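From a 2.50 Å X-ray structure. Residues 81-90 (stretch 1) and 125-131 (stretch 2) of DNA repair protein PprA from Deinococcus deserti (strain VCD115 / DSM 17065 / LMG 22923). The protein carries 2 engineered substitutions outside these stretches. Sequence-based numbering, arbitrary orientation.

Stretch 1, residues 81-90: GLGLLHLQHS
Stretch 2 125-131: TYASMQA

Residues 81-90 pack against residues 125-131 through leucine side chains and three water bridges, burying 350 Å² in all, with no clear direct hydrogen bond between them. Stretch 2 enters as the last part of a helix and then makes a type I turn from Ala127 to Gln130, closed by Gln130 N to Ala127 O (3.2 Å).

Gly81 leaves the preceding helix with positive phi (67/45), which favours glycine. Leu82 (-84/-7; chi1 m, chi2 t) points toward stretch 2, its CD1 3.8 Å from Tyr126 CB. Gly83 (80/37) suits glycine, since a CB would be jammed against the preceding carbonyl O; water 1 accepts from Ala131 N (2.9 Å) and donates weakly to Gly83 O (3.3 Å).

Leu84 (-118/28; m, t) is buried and straddles two partners: CD1 lies 3.9 Å from Tyr126 CD1, and CD2 lies 3.7 Å from Met129 CB. It opens a type I turn to Leu87, whose N bonds Leu84 O (3.1 Å). Within this turn Leu85 (-73/-19) is out of reach, whereas His86 (-79/-9; chi1 p, chi2 -76°) starts sideways but brings its ring nearer, so that water 2 joins His86 NE2 (3.1 Å) to Met129 O (2.8 Å).

Leu87 (-103/155; m, t) sets CD1 3.8 Å from Met129 SD; the extended Met129 side chain (m, t, t) can thus meet Leu84 near its base and Leu87 further out. Gln88 (-103/123) reaches nothing here, and the chain enters a strand at His89 (-105/141; chi1 m, chi2 -75°). This buried imidazole donates from NE2 to Leu84 O (3.2 Å), while its edge faces the Tyr126 ring (chi1 m, chi2 -32°) in an offset edge-to-face pair, centroids 6.0 Å apart and planes at 90°. Water 3 links His89 ND1 (3.0 Å) to Tyr126 OH (2.7 Å), satisfying polar atoms of both rings. Ser90 (-155/160) continues the strand beyond the contact.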

# COMPACT_ATOMS: atom_id res chain seq x y z
N GLY A 81 -20.23 -5.00 13.74
CA GLY A 81 -19.04 -5.83 13.79
C GLY A 81 -19.17 -7.15 13.07
O GLY A 81 -18.77 -8.19 13.59
N LEU A 82 -19.73 -7.12 11.87
CA LEU A 82 -20.00 -8.34 11.13
C LEU A 82 -18.79 -8.82 10.35
O LEU A 82 -18.82 -9.93 9.80
CB LEU A 82 -21.18 -8.13 10.19
CG LEU A 82 -22.46 -7.67 10.90
CD1 LEU A 82 -23.58 -7.42 9.91
CD2 LEU A 82 -22.89 -8.64 11.98
N GLY A 83 -17.72 -8.04 10.30
CA GLY A 83 -16.56 -8.42 9.53
C GLY A 83 -16.71 -8.14 8.05
O GLY A 83 -16.23 -8.92 7.22
N LEU A 84 -17.37 -7.04 7.70
CA LEU A 84 -17.64 -6.68 6.32
C LEU A 84 -16.97 -5.37 5.95
O LEU A 84 -17.44 -4.63 5.09
CB LEU A 84 -19.15 -6.61 6.07
CG LEU A 84 -19.93 -7.86 6.46
CD1 LEU A 84 -21.42 -7.70 6.18
CD2 LEU A 84 -19.38 -9.10 5.80
N LEU A 85 -15.85 -5.06 6.62
CA LEU A 85 -15.12 -3.82 6.38
C LEU A 85 -14.36 -3.84 5.06
O LEU A 85 -13.99 -2.78 4.56
CB LEU A 85 -14.16 -3.57 7.54
CG LEU A 85 -14.83 -3.24 8.87
CD1 LEU A 85 -13.84 -3.24 10.00
CD2 LEU A 85 -15.51 -1.89 8.77
N HIS A 86 -14.13 -5.02 4.49
CA HIS A 86 -13.55 -5.15 3.16
C HIS A 86 -14.56 -4.91 2.05
O HIS A 86 -14.17 -4.85 0.88
CB HIS A 86 -12.94 -6.54 3.00
CG HIS A 86 -13.94 -7.65 3.03
ND1 HIS A 86 -14.53 -8.09 4.20
CD2 HIS A 86 -14.46 -8.40 2.04
CE1 HIS A 86 -15.37 -9.06 3.92
NE2 HIS A 86 -15.35 -9.28 2.62
N LEU A 87 -15.84 -4.80 2.39
CA LEU A 87 -16.89 -4.50 1.43
C LEU A 87 -17.29 -3.03 1.56
O LEU A 87 -17.11 -2.41 2.61
CB LEU A 87 -18.11 -5.40 1.67
CG LEU A 87 -17.87 -6.90 1.59
CD1 LEU A 87 -19.12 -7.67 1.98
CD2 LEU A 87 -17.40 -7.32 0.21
N GLN A 88 -17.84 -2.49 0.48
CA GLN A 88 -18.29 -1.11 0.45
C GLN A 88 -19.81 -1.08 0.56
O GLN A 88 -20.51 -1.68 -0.25
CB GLN A 88 -17.83 -0.41 -0.83
CG GLN A 88 -18.20 1.05 -0.92
CD GLN A 88 -17.59 1.74 -2.11
OE1 GLN A 88 -16.86 1.13 -2.89
NE2 GLN A 88 -17.88 3.02 -2.27
N HIS A 89 -20.31 -0.37 1.58
CA HIS A 89 -21.73 -0.33 1.89
C HIS A 89 -22.32 1.00 1.45
O HIS A 89 -21.70 2.05 1.63
CB HIS A 89 -21.95 -0.51 3.40
CG HIS A 89 -21.45 -1.81 3.94
ND1 HIS A 89 -22.11 -3.00 3.73
CD2 HIS A 89 -20.37 -2.10 4.69
CE1 HIS A 89 -21.44 -3.97 4.33
NE2 HIS A 89 -20.38 -3.45 4.91
N SER A 90 -23.53 0.93 0.92
CA SER A 90 -24.27 2.13 0.46
C SER A 90 -25.77 1.90 0.48
O SER A 90 -26.20 0.79 0.53
CB SER A 90 -23.84 2.62 -0.86
OG SER A 90 -24.01 1.64 -1.82
N THR A 125 -28.75 -11.82 5.01
CA THR A 125 -28.01 -11.42 3.82
C THR A 125 -26.58 -11.03 4.19
O THR A 125 -25.63 -11.38 3.49
CB THR A 125 -28.74 -10.27 3.13
OG1 THR A 125 -30.05 -10.70 2.74
CG2 THR A 125 -28.00 -9.79 1.90
N TYR A 126 -26.43 -10.32 5.30
CA TYR A 126 -25.10 -9.94 5.79
C TYR A 126 -24.35 -11.13 6.37
O TYR A 126 -23.12 -11.15 6.37
CB TYR A 126 -25.25 -8.83 6.82
CG TYR A 126 -25.57 -7.48 6.23
CD1 TYR A 126 -25.10 -7.11 4.98
CD2 TYR A 126 -26.41 -6.59 6.90
CE1 TYR A 126 -25.40 -5.89 4.44
CE2 TYR A 126 -26.74 -5.37 6.35
CZ TYR A 126 -26.22 -5.02 5.13
OH TYR A 126 -26.54 -3.81 4.58
N ALA A 127 -25.08 -12.13 6.88
CA ALA A 127 -24.42 -13.28 7.50
C ALA A 127 -23.81 -14.20 6.45
O ALA A 127 -22.81 -14.86 6.71
CB ALA A 127 -25.40 -14.05 8.38
N SER A 128 -24.40 -14.24 5.25
CA SER A 128 -23.86 -15.05 4.17
C SER A 128 -22.58 -14.46 3.58
O SER A 128 -21.92 -15.13 2.79
CB SER A 128 -24.90 -15.24 3.08
OG SER A 128 -25.19 -14.03 2.42
N MET A 129 -22.23 -13.23 3.94
CA MET A 129 -21.01 -12.58 3.52
C MET A 129 -19.87 -12.79 4.51
O MET A 129 -18.73 -12.41 4.21
CB MET A 129 -21.25 -11.08 3.34
CG MET A 129 -22.37 -10.73 2.39
SD MET A 129 -22.70 -8.97 2.37
CE MET A 129 -24.19 -8.94 1.40
N GLN A 130 -20.17 -13.28 5.70
CA GLN A 130 -19.17 -13.38 6.77
C GLN A 130 -18.31 -14.64 6.69
O GLN A 130 -18.71 -15.59 6.08
CB GLN A 130 -19.83 -13.44 8.14
CG GLN A 130 -20.81 -12.34 8.47
CD GLN A 130 -21.37 -12.52 9.85
OE1 GLN A 130 -21.16 -11.71 10.73
NE2 GLN A 130 -22.07 -13.60 10.09
N ALA A 131 -17.16 -14.60 7.34
CA ALA A 131 -16.26 -15.74 7.51
C ALA A 131 -15.74 -15.75 8.95
O ALA A 131 -14.70 -15.17 9.25
CB ALA A 131 -15.10 -15.69 6.52
O HOH W 1 -16.51 -11.98 8.46
O HOH W 2 -17.62 -11.30 1.85
O HOH W 3 -24.91 -2.70 2.78